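Local coordinates for alpha-L-arabinofuranosidase B (Aspergillus kawachii, PDB 6SXT), which hydrolyses terminal non-reducing alpha-L-arabinofuranoside linkages in arabinoxylan, L-arabinan and arabinogalactan, thereby taking part in hemicellulose degradation, at residues A[207-212]-A[260-265]; A[177-182]-A[203-208]; A[238-243]-A[254-259]. All coordinates share one frame; numbering follows the deposited sequence. Where two conformers were deposited one is given.

In the fold
The three interactions lie together in the catalytic beta-sandwich domain, on the same side of the chain's centre. Interaction 2 comes first along the chain and joins strands 180-185 and 199-203 of a four-stranded antiparallel sheet at the catalytic nucleophile. Interaction 1 starts where it ends, sharing Asn207 and Leu208, and runs from strand 208-209, outermost in that sheet, to the loop 260-265; both touch the bound inhibitor. Interaction 3, the hairpin 238-245/250-257, falls between the segments of interaction 1 in sequence. Centres of interactions 1 and 2 are about 8 Å apart, with interaction 3 about 11 Å and 13 Å away. Met204 packing on Trp239 and a Glu180-Arg259 salt bridge connect the active-site sheet to the hairpin.

Interaction 1 (A[207-212]-A[260-265]); sequences NLFSGA and PDYSGY. With LXE ([(1~{S},2~{S},3~{S},4~{S})-2-(hydroxymethyl)-3,4-bis(oxidanyl)cyclopentyl]azanium), chain G; EDO (1,2-ethanediol), chain P.
The wall behind the arabinofuranose site forms where Asn207 and Phe209, at the short edge strand 208-209, meet Pro260 and Tyr265 of the loop following strand 250-257. Asn207 is a substrate-binding residue, and here its backbone N donates to O5' of the bound inhibitor group (3.1 Å). Its side chain serves the protein instead: ND2 donates to Tyr265 OH at 3.1 Å, with an N-H...O angle of 152° and the oxygen close to the amide plane. A primary amide suits this place because its second N-H can reach Glu214, while the tyrosine hydroxyl also bonds to the carbonyl oxygen of Glu205, the nucleophile.

Phe209 is the hydrophobic centre of the contact. A chi1 of -74° sets its CG anti to the carbonyl carbon, beside the backbone N. Pro260 CG sits over the middle of one ring face, 3.4 Å from the Phe209 centroid, in a CH-pi contact for which the rigid pyrrolidine ring is well shaped; Asn207 CB lies over the opposite face, toward its rim. The Phe209 edge points into the face of Tyr265 as a T-shaped pair, with centroids 5.1 Å apart and planes at 89°.

The loop itself is tightly folded. Asp261 centres an inverse gamma turn, and a type II beta turn runs from Tyr262 to Tyr265, with Gly264 at the position where a positive phi is needed. At the outer end one water donates to Ala212 O at 2.7 Å and accepts from Asp261 N at 2.9 Å.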
loop_
_atom_site.group_PDB
_atom_site.type_symbol
_atom_site.label_atom_id
_atom_site.label_comp_id
_atom_site.label_asym_id
_atom_site.label_seq_id
_atom_site.Cartn_x
_atom_site.Cartn_y
_atom_site.Cartn_z
ATOM N N ASN A 207 -10.549 -0.315 20.182
ATOM C CA ASN A 207 -9.277 0.051 20.830
ATOM C C ASN A 207 -8.145 -0.440 19.907
ATOM O O ASN A 207 -8.141 -1.608 19.607
ATOM C CB ASN A 207 -9.098 -0.525 22.228
ATOM C CG ASN A 207 -9.365 0.482 23.351
ATOM O OD1 ASN A 207 -8.916 1.636 23.314
ATOM N ND2 ASN A 207 -10.223 0.068 24.282
ATOM N N LEU A 208 -7.196 0.460 19.667
ATOM C CA LEU A 208 -5.819 0.099 19.260
ATOM C C LEU A 208 -5.010 0.226 20.532
ATOM O O LEU A 208 -5.067 1.306 21.179
ATOM C CB LEU A 208 -5.346 1.063 18.196
ATOM C CG LEU A 208 -6.190 1.194 16.935
ATOM C CD1 LEU A 208 -5.563 2.199 15.992
ATOM C CD2 LEU A 208 -6.381 -0.119 16.244
ATOM N N PHE A 209 -4.354 -0.823 20.935
ATOM C CA PHE A 209 -3.553 -0.865 22.163
ATOM C C PHE A 209 -2.071 -0.803 21.837
ATOM O O PHE A 209 -1.538 -1.635 21.100
ATOM C CB PHE A 209 -3.864 -2.123 22.968
ATOM C CG PHE A 209 -5.207 -2.073 23.664
ATOM C CD1 PHE A 209 -5.380 -1.249 24.766
ATOM C CD2 PHE A 209 -6.244 -2.892 23.293
ATOM C CE1 PHE A 209 -6.585 -1.224 25.451
ATOM C CE2 PHE A 209 -7.432 -2.905 24.007
ATOM C CZ PHE A 209 -7.608 -2.040 25.051
ATOM N N SER A 210 -1.396 0.114 22.507
ATOM C CA SER A 210 0.079 0.244 22.483
ATOM C C SER A 210 0.696 -0.421 23.708
ATOM O O SER A 210 1.927 -0.440 23.879
ATOM C CB SER A 210 0.481 1.681 22.387
ATOM O OG SER A 210 -0.105 2.417 23.482
ATOM N N GLY A 211 -0.118 -1.068 24.530
ATOM C CA GLY A 211 0.296 -1.835 25.712
ATOM C C GLY A 211 -0.902 -2.075 26.620
ATOM O O GLY A 211 -2.022 -1.927 26.154
ATOM N N ALA A 212 -0.640 -2.363 27.893
ATOM C CA ALA A 212 -1.692 -2.725 28.873
ATOM C C ALA A 212 -2.724 -1.609 29.043
ATOM O O ALA A 212 -3.908 -1.923 29.344
ATOM C CB ALA A 212 -1.027 -3.066 30.203
ATOM N N PRO A 260 -5.461 -5.946 28.425
ATOM C CA PRO A 260 -5.812 -4.656 28.989
ATOM C C PRO A 260 -6.985 -4.894 29.958
ATOM O O PRO A 260 -7.888 -5.623 29.587
ATOM C CB PRO A 260 -6.235 -3.797 27.822
ATOM C CG PRO A 260 -5.514 -4.419 26.608
ATOM C CD PRO A 260 -5.515 -5.874 26.933
ATOM N N ASP A 261 -6.905 -4.315 31.152
ATOM C CA ASP A 261 -7.902 -4.571 32.229
ATOM C C ASP A 261 -9.097 -3.637 31.937
ATOM O O ASP A 261 -9.365 -2.686 32.701
ATOM C CB ASP A 261 -7.233 -4.436 33.613
ATOM C CG ASP A 261 -6.208 -5.521 34.041
ATOM O OD1 ASP A 261 -6.391 -6.715 33.761
ATOM O OD2 ASP A 261 -5.198 -5.172 34.692
ATOM N N TYR A 262 -9.802 -3.832 30.820
ATOM C CA TYR A 262 -11.030 -3.098 30.406
ATOM C C TYR A 262 -12.049 -4.140 29.931
ATOM O O TYR A 262 -11.644 -5.218 29.489
ATOM C CB TYR A 262 -10.800 -2.081 29.299
ATOM C CG TYR A 262 -9.732 -1.069 29.622
ATOM C CD1 TYR A 262 -8.406 -1.357 29.363
ATOM C CD2 TYR A 262 -10.026 0.147 30.226
ATOM C CE1 TYR A 262 -7.393 -0.497 29.722
ATOM C CE2 TYR A 262 -9.023 1.026 30.596
ATOM C CZ TYR A 262 -7.701 0.704 30.324
ATOM O OH TYR A 262 -6.677 1.534 30.644
ATOM N N SER A 263 -13.351 -3.900 30.155
ATOM C CA SER A 263 -14.422 -4.883 29.876
ATOM C C SER A 263 -14.332 -5.355 28.428
ATOM O O SER A 263 -14.350 -4.491 27.535
ATOM C CB SER A 263 -15.824 -4.309 30.108
ATOM O OG SER A 263 -16.123 -4.223 31.491
ATOM N N GLY A 264 -14.302 -6.661 28.243
ATOM C CA GLY A 264 -14.509 -7.295 26.932
ATOM C C GLY A 264 -13.208 -7.750 26.308
ATOM O O GLY A 264 -13.289 -8.427 25.299
ATOM N N TYR A 265 -12.047 -7.563 26.949
ATOM C CA TYR A 265 -10.757 -8.033 26.360
ATOM C C TYR A 265 -10.212 -9.285 27.008
ATOM O O TYR A 265 -9.139 -9.781 26.614
ATOM C CB TYR A 265 -9.758 -6.876 26.378
ATOM C CG TYR A 265 -10.235 -5.711 25.573
ATOM C CD1 TYR A 265 -10.334 -5.786 24.188
ATOM C CD2 TYR A 265 -10.689 -4.542 26.145
ATOM C CE1 TYR A 265 -10.798 -4.734 23.430
ATOM C CE2 TYR A 265 -11.179 -3.489 25.417
ATOM C CZ TYR A 265 -11.233 -3.562 24.039
ATOM O OH TYR A 265 -11.699 -2.512 23.357
HETATM C "C1'" LXE G . -13.837 -1.531 15.227
HETATM C "C2'" LXE G . -13.023 -1.835 13.968
HETATM O "O2'" LXE G . -13.252 -3.116 13.506
HETATM C "C3'" LXE G . -11.662 -1.625 14.473
HETATM O "O3'" LXE G . -10.713 -1.649 13.326
HETATM C "C4'" LXE G . -11.775 -0.227 15.044
HETATM C "C5'" LXE G . -10.729 0.068 16.103
HETATM O "O5'" LXE G . -10.667 -0.878 17.147
HETATM C "C6'" LXE G . -13.249 -0.197 15.615
HETATM N "N1'" LXE G . -13.922 0.943 14.929
HETATM C C1 EDO P . 4.980 0.100 27.999
HETATM O O1 EDO P . 4.683 1.412 28.504
HETATM C C2 EDO P . 3.912 -0.784 27.396
HETATM O O2 EDO P . 3.872 -1.102 25.925
HETATM O O HOH W 1 -4.830 -2.422 31.844
#

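Interaction 2 (A[177-182]-A[203-208]); sequences GHMEAI and DMENNL. With LXE ([(1~{S},2~{S},3~{S},4~{S})-2-(hydroxymethyl)-3,4-bis(oxidanyl)cyclopentyl]azanium), chain G.
Asp203 OD1 is gripped by two donors. Glu205 N, 3.0 Å from Asp203 OD1, closes an Asx turn; LXE O5', of the bound inhibitor group, lies 2.7 Å from Asp203 OD1. The other carboxylate oxygen, Asp203 OD2, accepts from the ligand's O3' at 2.6 Å, and Met179, just before strand 180-185, brings its CE against Asp203 OD2 at 3.3 Å. Asp203 CG is anti to the backbone N (chi1 -168°), on the side of the ligand. Methionine suits its place here: the chain bends at chi3, bringing an apolar methyl beside Asp203 and leaving SD near the ligand's O2'.

Beneath the site, Ala181 and Asp203 form an antiparallel hydrogen-bonded pair, in which Asp203 N donates to Ala181 O at 2.8 Å. Gly177 N lies nearly in line with the Met204 carbonyl, 2.8 Å from Met204 O.

Glu205 OE2 is joined to the ligand's C1' by a covalent bond of 1.4 Å, and Asn206 N donates to the same oxygen. Glu205 OE1 accepts from O2' at 2.7 Å. Asp281, the proton donor, also hydrogen-bonds the ligand. Glu205 is the nucleophile, and the trapped adduct resembles the covalent glycosyl-enzyme intermediate of a retaining glycosidase.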
loop_
_atom_site.group_PDB
_atom_site.type_symbol
_atom_site.label_atom_id
_atom_site.label_comp_id
_atom_site.label_asym_id
_atom_site.label_seq_id
_atom_site.Cartn_x
_atom_site.Cartn_y
_atom_site.Cartn_z
ATOM N N GLY A 177 -12.829 -7.334 21.857
ATOM C CA GLY A 177 -12.328 -8.701 21.871
ATOM C C GLY A 177 -12.627 -9.518 20.628
ATOM O O GLY A 177 -12.215 -10.682 20.611
ATOM N N HIS A 178 -13.330 -8.946 19.662
ATOM C CA HIS A 178 -13.720 -9.642 18.419
ATOM C C HIS A 178 -12.714 -9.352 17.294
ATOM O O HIS A 178 -13.013 -9.600 16.123
ATOM C CB HIS A 178 -15.150 -9.275 18.001
ATOM C CG HIS A 178 -16.154 -9.881 18.951
ATOM N ND1 HIS A 178 -16.953 -10.954 18.583
ATOM C CD2 HIS A 178 -16.475 -9.591 20.240
ATOM C CE1 HIS A 178 -17.730 -11.308 19.612
ATOM N NE2 HIS A 178 -17.504 -10.463 20.617
ATOM N N MET A 179 -11.534 -8.903 17.675
ATOM C CA MET A 179 -10.419 -8.687 16.718
ATOM C C MET A 179 -9.119 -8.937 17.460
ATOM O O MET A 179 -9.006 -8.725 18.681
ATOM C CB MET A 179 -10.386 -7.245 16.209
ATOM C CG MET A 179 -11.326 -7.029 15.062
ATOM S SD MET A 179 -11.352 -5.325 14.520
ATOM C CE MET A 179 -9.733 -5.320 13.742
ATOM N N GLU A 180 -8.111 -9.353 16.714
ATOM C CA GLU A 180 -6.715 -9.286 17.184
ATOM C C GLU A 180 -5.826 -9.169 15.941
ATOM O O GLU A 180 -5.603 -10.209 15.243
ATOM C CB GLU A 180 -6.381 -10.538 17.946
ATOM C CG GLU A 180 -4.997 -10.503 18.591
ATOM C CD GLU A 180 -4.774 -11.688 19.501
ATOM O OE1 GLU A 180 -4.682 -12.828 19.024
ATOM O OE2 GLU A 180 -4.715 -11.436 20.754
ATOM N N ALA A 181 -5.415 -7.952 15.659
ATOM C CA ALA A 181 -4.677 -7.666 14.420
ATOM C C ALA A 181 -3.589 -6.634 14.681
ATOM O O ALA A 181 -3.689 -5.752 15.535
ATOM C CB ALA A 181 -5.653 -7.199 13.374
ATOM N N ILE A 182 -2.499 -6.794 13.935
ATOM C CA ILE A 182 -1.457 -5.758 13.795
ATOM C C ILE A 182 -2.068 -4.485 13.252
ATOM O O ILE A 182 -2.761 -4.543 12.235
ATOM C CB ILE A 182 -0.323 -6.257 12.897
ATOM C CG1 ILE A 182 0.358 -7.484 13.472
ATOM C CG2 ILE A 182 0.651 -5.119 12.623
ATOM C CD1 ILE A 182 1.202 -8.228 12.430
ATOM N N ASP A 203 -5.002 -4.079 17.324
ATOM C CA ASP A 203 -6.444 -3.759 17.199
ATOM C C ASP A 203 -7.176 -4.925 17.823
ATOM O O ASP A 203 -7.164 -6.050 17.295
ATOM C CB ASP A 203 -6.812 -3.505 15.745
ATOM C CG ASP A 203 -8.186 -2.906 15.537
ATOM O OD1 ASP A 203 -8.939 -2.879 16.572
ATOM O OD2 ASP A 203 -8.415 -2.403 14.384
ATOM N N MET A 204 -7.879 -4.636 18.940
ATOM C CA MET A 204 -8.698 -5.657 19.638
ATOM C C MET A 204 -10.187 -5.287 19.536
ATOM O O MET A 204 -10.971 -5.961 20.207
ATOM C CB MET A 204 -8.272 -5.778 21.096
ATOM C CG MET A 204 -6.856 -6.283 21.248
ATOM S SD MET A 204 -6.487 -6.773 22.968
ATOM C CE MET A 204 -4.691 -6.766 22.915
ATOM N N GLU A 205 -10.507 -4.339 18.670
ATOM C CA GLU A 205 -11.849 -3.760 18.407
ATOM C C GLU A 205 -12.216 -2.773 19.537
ATOM O O GLU A 205 -12.098 -3.115 20.731
ATOM C CB GLU A 205 -12.901 -4.850 18.214
ATOM C CG GLU A 205 -14.266 -4.327 17.772
ATOM C CD GLU A 205 -14.305 -3.569 16.462
ATOM O OE1 GLU A 205 -14.856 -4.022 15.466
ATOM O OE2 GLU A 205 -13.664 -2.334 16.354
ATOM N N ASN A 206 -12.644 -1.608 19.086
ATOM C CA ASN A 206 -12.958 -0.412 19.908
ATOM C C ASN A 206 -11.730 -0.037 20.720
ATOM O O ASN A 206 -11.837 0.611 21.771
ATOM C CB ASN A 206 -14.177 -0.665 20.802
ATOM C CG ASN A 206 -15.381 -1.153 20.007
ATOM O OD1 ASN A 206 -16.101 -2.011 20.500
ATOM N ND2 ASN A 206 -15.609 -0.632 18.822
ATOM N N ASN A 207 -10.549 -0.315 20.182
ATOM C CA ASN A 207 -9.277 0.051 20.830
ATOM C C ASN A 207 -8.145 -0.440 19.907
ATOM O O ASN A 207 -8.141 -1.608 19.607
ATOM C CB ASN A 207 -9.098 -0.525 22.228
ATOM C CG ASN A 207 -9.365 0.482 23.351
ATOM O OD1 ASN A 207 -8.916 1.636 23.314
ATOM N ND2 ASN A 207 -10.223 0.068 24.282
ATOM N N LEU A 208 -7.196 0.460 19.667
ATOM C CA LEU A 208 -5.819 0.099 19.260
ATOM C C LEU A 208 -5.010 0.226 20.532
ATOM O O LEU A 208 -5.067 1.306 21.179
ATOM C CB LEU A 208 -5.346 1.063 18.196
ATOM C CG LEU A 208 -6.190 1.194 16.935
ATOM C CD1 LEU A 208 -5.563 2.199 15.992
ATOM C CD2 LEU A 208 -6.381 -0.119 16.244
HETATM C "C1'" LXE G . -13.837 -1.531 15.227
HETATM C "C2'" LXE G . -13.023 -1.835 13.968
HETATM O "O2'" LXE G . -13.252 -3.116 13.506
HETATM C "C3'" LXE G . -11.662 -1.625 14.473
HETATM O "O3'" LXE G . -10.713 -1.649 13.326
HETATM C "C4'" LXE G . -11.775 -0.227 15.044
HETATM C "C5'" LXE G . -10.729 0.068 16.103
HETATM O "O5'" LXE G . -10.667 -0.878 17.147
HETATM C "C6'" LXE G . -13.249 -0.197 15.615
HETATM N "N1'" LXE G . -13.922 0.943 14.929
#

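Interaction 3 (A[238-243]-A[254-259]); sequences KWAIRG and YYSGAR. With EDO (1,2-ethanediol), chain P.
Trp239 CB lies over one face of the Arg259 guanidinium, toward its rim, with Arg259 NH1 3.9 Å away. CG is then set between the backbone N and the carbonyl carbon (chi1 63°). The indole atoms reach the partner strand one after another. CD1 comes within 3.4 Å of Gly257 O. Next round the ring, NE1 donates a weak hydrogen bond to Ala258 O at 2.9 Å, bent to 130°. CE2 meets Tyr255 CE2 at 3.3 Å, and the far corner, CH2, lies 3.8 Å from Tyr255 CD2. The two ring planes are inclined by 31°, with Tyr255 CD2 over the indole face. Tyr255 OH also donates to Ala258 O (2.8 Å), a second grip on that carbonyl.

These residues belong to the beta hairpin of strands 238-245 and 250-257, part of the large antiparallel sheet of the catalytic beta-sandwich. Glycine suits position 257, paired with Trp239, because at its backbone angles a side chain would be jammed against Ser256 O and crowded by Tyr255 OH. Beyond the hairpin, Met204 and Val202 pack on Trp239, while Arg259, its chain bent at chi2, makes a salt bridge to Glu180.

Further along, Ile241 lies on the same face as Trp239 and Tyr255, its branched apolar side chain touching Val202. Its carbonyl O accepts from both Tyr254 N at 2.8 Å and Tyr255 N at 3.3 Å, forming a classic beta bulge.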
loop_
_atom_site.group_PDB
_atom_site.type_symbol
_atom_site.label_atom_id
_atom_site.label_comp_id
_atom_site.label_asym_id
_atom_site.label_seq_id
_atom_site.Cartn_x
_atom_site.Cartn_y
_atom_site.Cartn_z
ATOM N N LYS A 238 -2.850 -13.196 27.805
ATOM C CA LYS A 238 -1.466 -12.735 27.536
ATOM C C LYS A 238 -1.417 -12.260 26.078
ATOM O O LYS A 238 -2.118 -12.844 25.219
ATOM C CB LYS A 238 -0.361 -13.775 27.762
ATOM C CG LYS A 238 -0.467 -15.098 27.031
ATOM C CD LYS A 238 0.598 -16.126 27.474
ATOM C CE LYS A 238 0.599 -17.377 26.612
ATOM N NZ LYS A 238 1.518 -18.416 27.149
ATOM N N TRP A 239 -0.590 -11.258 25.798
ATOM C CA TRP A 239 -0.359 -10.848 24.387
ATOM C C TRP A 239 0.931 -10.058 24.339
ATOM O O TRP A 239 1.482 -9.662 25.402
ATOM C CB TRP A 239 -1.527 -10.037 23.845
ATOM C CG TRP A 239 -1.748 -8.753 24.552
ATOM C CD1 TRP A 239 -2.216 -8.623 25.842
ATOM C CD2 TRP A 239 -1.511 -7.433 24.074
ATOM N NE1 TRP A 239 -2.345 -7.317 26.143
ATOM C CE2 TRP A 239 -1.863 -6.536 25.094
ATOM C CE3 TRP A 239 -1.019 -6.893 22.871
ATOM C CZ2 TRP A 239 -1.727 -5.161 24.964
ATOM C CZ3 TRP A 239 -0.889 -5.548 22.751
ATOM C CH2 TRP A 239 -1.221 -4.673 23.776
ATOM N N ALA A 240 1.427 -9.816 23.135
ATOM C CA ALA A 240 2.718 -9.120 23.001
ATOM C C ALA A 240 2.815 -8.376 21.674
ATOM O O ALA A 240 2.174 -8.775 20.675
ATOM C CB ALA A 240 3.840 -10.095 23.085
ATOM N N ILE A 241 3.600 -7.315 21.691
ATOM C CA ILE A 241 4.023 -6.544 20.502
ATOM C C ILE A 241 5.528 -6.639 20.472
ATOM O O ILE A 241 6.162 -6.214 21.430
ATOM C CB ILE A 241 3.629 -5.069 20.563
ATOM C CG1 ILE A 241 2.107 -4.892 20.663
ATOM C CG2 ILE A 241 4.249 -4.292 19.417
ATOM C CD1 ILE A 241 1.696 -3.493 20.983
ATOM N N ARG A 242 6.061 -7.041 19.326
ATOM C CA ARG A 242 7.516 -7.008 19.100
ATOM C C ARG A 242 7.775 -6.341 17.748
ATOM O O ARG A 242 6.936 -6.490 16.843
ATOM C CB ARG A 242 8.068 -8.428 19.130
ATOM C CG ARG A 242 7.771 -9.155 20.419
ATOM C CD ARG A 242 8.390 -10.533 20.498
ATOM N NE ARG A 242 9.834 -10.469 20.718
ATOM C CZ ARG A 242 10.706 -11.393 20.337
ATOM N NH1 ARG A 242 10.347 -12.465 19.663
ATOM N NH2 ARG A 242 11.979 -11.202 20.635
ATOM N N GLY A 243 8.879 -5.647 17.621
ATOM C CA GLY A 243 9.190 -4.909 16.404
ATOM C C GLY A 243 10.670 -5.019 16.112
ATOM O O GLY A 243 11.498 -5.094 17.010
ATOM N N TYR A 254 7.990 -4.640 22.901
ATOM C CA TYR A 254 7.489 -3.347 23.410
ATOM C C TYR A 254 6.253 -3.522 24.280
ATOM O O TYR A 254 5.978 -2.596 25.085
ATOM C CB TYR A 254 7.355 -2.365 22.258
ATOM C CG TYR A 254 8.679 -2.149 21.592
ATOM C CD1 TYR A 254 9.707 -1.536 22.283
ATOM C CD2 TYR A 254 8.903 -2.546 20.283
ATOM C CE1 TYR A 254 10.937 -1.323 21.695
ATOM C CE2 TYR A 254 10.146 -2.353 19.693
ATOM C CZ TYR A 254 11.156 -1.730 20.396
ATOM O OH TYR A 254 12.395 -1.473 19.875
ATOM N N TYR A 255 5.596 -4.645 24.233
ATOM C CA TYR A 255 4.597 -5.042 25.245
ATOM C C TYR A 255 4.636 -6.534 25.353
ATOM O O TYR A 255 4.700 -7.268 24.352
ATOM C CB TYR A 255 3.151 -4.586 24.932
ATOM C CG TYR A 255 2.227 -4.969 26.056
ATOM C CD1 TYR A 255 2.383 -4.291 27.253
ATOM C CD2 TYR A 255 1.470 -6.124 26.009
ATOM C CE1 TYR A 255 1.690 -4.726 28.368
ATOM C CE2 TYR A 255 0.763 -6.584 27.122
ATOM C CZ TYR A 255 0.890 -5.873 28.310
ATOM O OH TYR A 255 0.243 -6.341 29.440
ATOM N N SER A 256 4.454 -7.040 26.572
ATOM C CA SER A 256 4.228 -8.478 26.816
ATOM C C SER A 256 3.560 -8.644 28.168
ATOM O O SER A 256 4.066 -8.117 29.140
ATOM C CB SER A 256 5.491 -9.275 26.821
ATOM O OG SER A 256 5.200 -10.633 27.136
ATOM N N GLY A 257 2.403 -9.281 28.179
ATOM C CA GLY A 257 1.751 -9.501 29.460
ATOM C C GLY A 257 0.270 -9.513 29.330
ATOM O O GLY A 257 -0.250 -9.849 28.270
ATOM N N ALA A 258 -0.401 -9.231 30.443
ATOM C CA ALA A 258 -1.849 -9.441 30.547
ATOM C C ALA A 258 -2.661 -8.633 29.549
ATOM O O ALA A 258 -2.311 -7.518 29.076
ATOM C CB ALA A 258 -2.254 -9.117 31.973
ATOM N N ARG A 259 -3.877 -9.130 29.240
ATOM C CA ARG A 259 -4.825 -8.321 28.487
ATOM C C ARG A 259 -5.132 -7.009 29.181
ATOM O O ARG A 259 -5.009 -6.960 30.423
ATOM C CB ARG A 259 -6.195 -8.976 28.233
ATOM C CG ARG A 259 -6.138 -10.247 27.395
ATOM C CD ARG A 259 -6.109 -9.974 25.893
ATOM N NE ARG A 259 -5.781 -11.229 25.227
ATOM C CZ ARG A 259 -5.414 -11.315 23.929
ATOM N NH1 ARG A 259 -5.383 -10.253 23.161
ATOM N NH2 ARG A 259 -5.110 -12.487 23.480
HETATM C C1 EDO P . 4.980 0.100 27.999
HETATM O O1 EDO P . 4.683 1.412 28.504
HETATM C C2 EDO P . 3.912 -0.784 27.396
HETATM O O2 EDO P . 3.872 -1.102 25.925
HETATM O O HOH W 2 13.018 -2.173 17.331
#